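Local coordinates for uncharacterized rhodanese-related protein TVG0868615 (Thermoplasma volcanium GSS1, PDB 3GK5) that is of unknown function, but this piece of a longer protein is a rhodanese-like domain, a family that includes sulfur-transfer enzymes, at residues V23-E28 against I40-L45. Sequence-based numbering, arbitrary orientation.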
loop_
_atom_site.group_PDB
_atom_site.type_symbol
_atom_site.label_atom_id
_atom_site.label_comp_id
_atom_site.label_asym_id
_atom_site.label_seq_id
_atom_site.Cartn_x
_atom_site.Cartn_y
_atom_site.Cartn_z
ATOM N N VAL A 23 2.933 -2.100 3.567
ATOM C CA VAL A 23 3.787 -1.758 4.701
ATOM C C VAL A 23 3.583 -2.597 5.953
ATOM O O VAL A 23 4.030 -2.230 7.039
ATOM C CB VAL A 23 3.610 -0.287 5.062
ATOM C CG1 VAL A 23 3.860 0.565 3.825
ATOM C CG2 VAL A 23 2.212 -0.059 5.598
ATOM N N ARG A 24 2.920 -3.730 5.786
ATOM C CA ARG A 24 2.660 -4.652 6.881
ATOM C C ARG A 24 3.890 -5.528 7.076
ATOM O O ARG A 24 4.795 -5.530 6.245
ATOM C CB ARG A 24 1.452 -5.533 6.547
ATOM C CG ARG A 24 0.174 -4.756 6.274
ATOM C CD ARG A 24 -0.998 -5.691 6.076
ATOM N NE ARG A 24 -0.842 -6.479 4.858
ATOM C CZ ARG A 24 -1.468 -7.625 4.624
ATOM N NH1 ARG A 24 -2.296 -8.128 5.528
ATOM N NH2 ARG A 24 -1.263 -8.266 3.485
ATOM N N GLU A 25 3.917 -6.269 8.176
ATOM C CA GLU A 25 5.030 -7.160 8.459
ATOM C C GLU A 25 4.912 -8.355 7.523
ATOM O O GLU A 25 3.811 -8.767 7.168
ATOM C CB GLU A 25 5.006 -7.615 9.924
ATOM C CG GLU A 25 5.207 -6.470 10.914
ATOM C CD GLU A 25 6.445 -5.647 10.597
ATOM O OE1 GLU A 25 6.372 -4.398 10.665
ATOM O OE2 GLU A 25 7.497 -6.249 10.281
ATOM N N PRO A 26 6.052 -8.925 7.110
ATOM C CA PRO A 26 6.105 -10.075 6.201
ATOM C C PRO A 26 5.215 -11.276 6.518
ATOM O O PRO A 26 4.687 -11.907 5.599
ATOM C CB PRO A 26 7.597 -10.426 6.163
ATOM C CG PRO A 26 8.130 -9.850 7.455
ATOM C CD PRO A 26 7.399 -8.555 7.574
ATOM N N PHE A 27 5.030 -11.591 7.797
ATOM C CA PHE A 27 4.195 -12.737 8.169
ATOM C C PHE A 27 2.731 -12.498 7.873
ATOM O O PHE A 27 1.941 -13.433 7.847
ATOM C CB PHE A 27 4.346 -13.074 9.662
ATOM C CG PHE A 27 3.691 -12.080 10.591
ATOM C CD1 PHE A 27 2.327 -12.152 10.874
ATOM C CD2 PHE A 27 4.450 -11.092 11.210
ATOM C CE1 PHE A 27 1.731 -11.252 11.771
ATOM C CE2 PHE A 27 3.868 -10.190 12.104
ATOM C CZ PHE A 27 2.507 -10.272 12.386
ATOM N N GLU A 28 2.370 -11.243 7.657
ATOM C CA GLU A 28 0.989 -10.896 7.383
ATOM C C GLU A 28 0.608 -11.139 5.939
ATOM O O GLU A 28 -0.559 -11.348 5.636
ATOM C CB GLU A 28 0.738 -9.428 7.736
ATOM C CG GLU A 28 0.806 -9.132 9.222
ATOM C CD GLU A 28 0.617 -7.663 9.548
ATOM O OE1 GLU A 28 1.624 -6.936 9.669
ATOM O OE2 GLU A 28 -0.544 -7.236 9.682
ATOM N N ILE A 40 7.244 -3.453 2.120
ATOM C CA ILE A 40 8.171 -2.702 2.937
ATOM C C ILE A 40 7.506 -2.442 4.286
ATOM O O ILE A 40 6.631 -1.580 4.408
ATOM C CB ILE A 40 8.559 -1.351 2.317
ATOM C CG1 ILE A 40 9.305 -1.577 0.996
ATOM C CG2 ILE A 40 9.482 -0.591 3.289
ATOM C CD1 ILE A 40 9.646 -0.296 0.235
ATOM N N PRO A 41 7.900 -3.205 5.316
ATOM C CA PRO A 41 7.318 -3.021 6.652
ATOM C C PRO A 41 7.659 -1.629 7.164
ATOM O O PRO A 41 8.733 -1.128 6.872
ATOM C CB PRO A 41 7.990 -4.119 7.472
ATOM C CG PRO A 41 8.220 -5.200 6.453
ATOM C CD PRO A 41 8.736 -4.419 5.265
ATOM N N ILE A 42 6.746 -1.004 7.906
ATOM C CA ILE A 42 6.974 0.338 8.449
ATOM C C ILE A 42 8.228 0.420 9.317
ATOM O O ILE A 42 8.733 1.511 9.591
ATOM C CB ILE A 42 5.789 0.817 9.323
ATOM C CG1 ILE A 42 5.376 -0.303 10.267
ATOM C CG2 ILE A 42 4.638 1.282 8.459
ATOM C CD1 ILE A 42 4.192 0.038 11.138
ATOM N N SER A 43 8.723 -0.729 9.763
ATOM C CA SER A 43 9.913 -0.763 10.610
ATOM C C SER A 43 11.172 -0.703 9.768
ATOM O O SER A 43 12.293 -0.686 10.289
ATOM C CB SER A 43 9.922 -2.031 11.455
ATOM O OG SER A 43 8.789 -2.055 12.311
ATOM N N GLU A 44 10.979 -0.662 8.458
ATOM C CA GLU A 44 12.095 -0.601 7.538
ATOM C C GLU A 44 11.908 0.543 6.569
ATOM O O GLU A 44 12.866 0.990 5.948
ATOM C CB GLU A 44 12.213 -1.909 6.760
ATOM C CG GLU A 44 12.278 -3.142 7.627
ATOM C CD GLU A 44 12.426 -4.408 6.816
ATOM O OE1 GLU A 44 12.199 -5.502 7.376
ATOM O OE2 GLU A 44 12.774 -4.318 5.618
ATOM N N LEU A 45 10.675 1.027 6.462
ATOM C CA LEU A 45 10.353 2.101 5.529
ATOM C C LEU A 45 11.302 3.282 5.641
ATOM O O LEU A 45 11.737 3.839 4.636
ATOM C CB LEU A 45 8.911 2.572 5.736
ATOM C CG LEU A 45 8.332 3.486 4.656
ATOM C CD1 LEU A 45 8.314 2.744 3.317
ATOM C CD2 LEU A 45 6.912 3.917 5.047
#
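V23 and I42 meet just past the ends of the parallel neighbouring strands 19-22 and 38-39, I42 at the start of the helix that follows, a compact worked example of how adjacent strand ends are tied. The amide of I42 gives a moderately bent hydrogen bond to V23 O (I42 N to V23 O 3.1 Å, 140° at the hydrogen), and beside it V23 CB rests 3.9 Å from I42 CG2, the two side chains crossing at about a right angle. The same V23 oxygen also receives a CA-H...O contact from P41 CA at 3.4 Å.

E25 shows how a side chain that starts away from its partner can return to it. Its CB leads away from 40-45; CG stands anti to the carbonyl carbon, and the bend at chi2 (-52°) brings the carboxylate back to the CB corner of the P41 ring. CD lies 3.8 Å from P41 CB, OE2 lies 3.6 Å from the same carbon, and OE1 also faces S43 OG at 3.7 Å, too long to count as a hydrogen bond. An alanine here would probably leave P41 CB without the carboxylate packed at its rim and take a nearby polar atom from S43 OG. Next along the same rim, P26 CD packs against P41 CG at 3.6 Å.

R24 turns the other way, its guanidinium bonding to D22 and G32, while its carbonyl oxygen accepts from N39. E28 OE1 accepts a hydrogen bond from E25 N (2.8 Å) and also pairs with R67. Such an Asp-Val-Arg-Glu segment beside an Asn-Ile-Pro segment, at the C-terminal ends of parallel strands, is characteristic of the rhodanese fold.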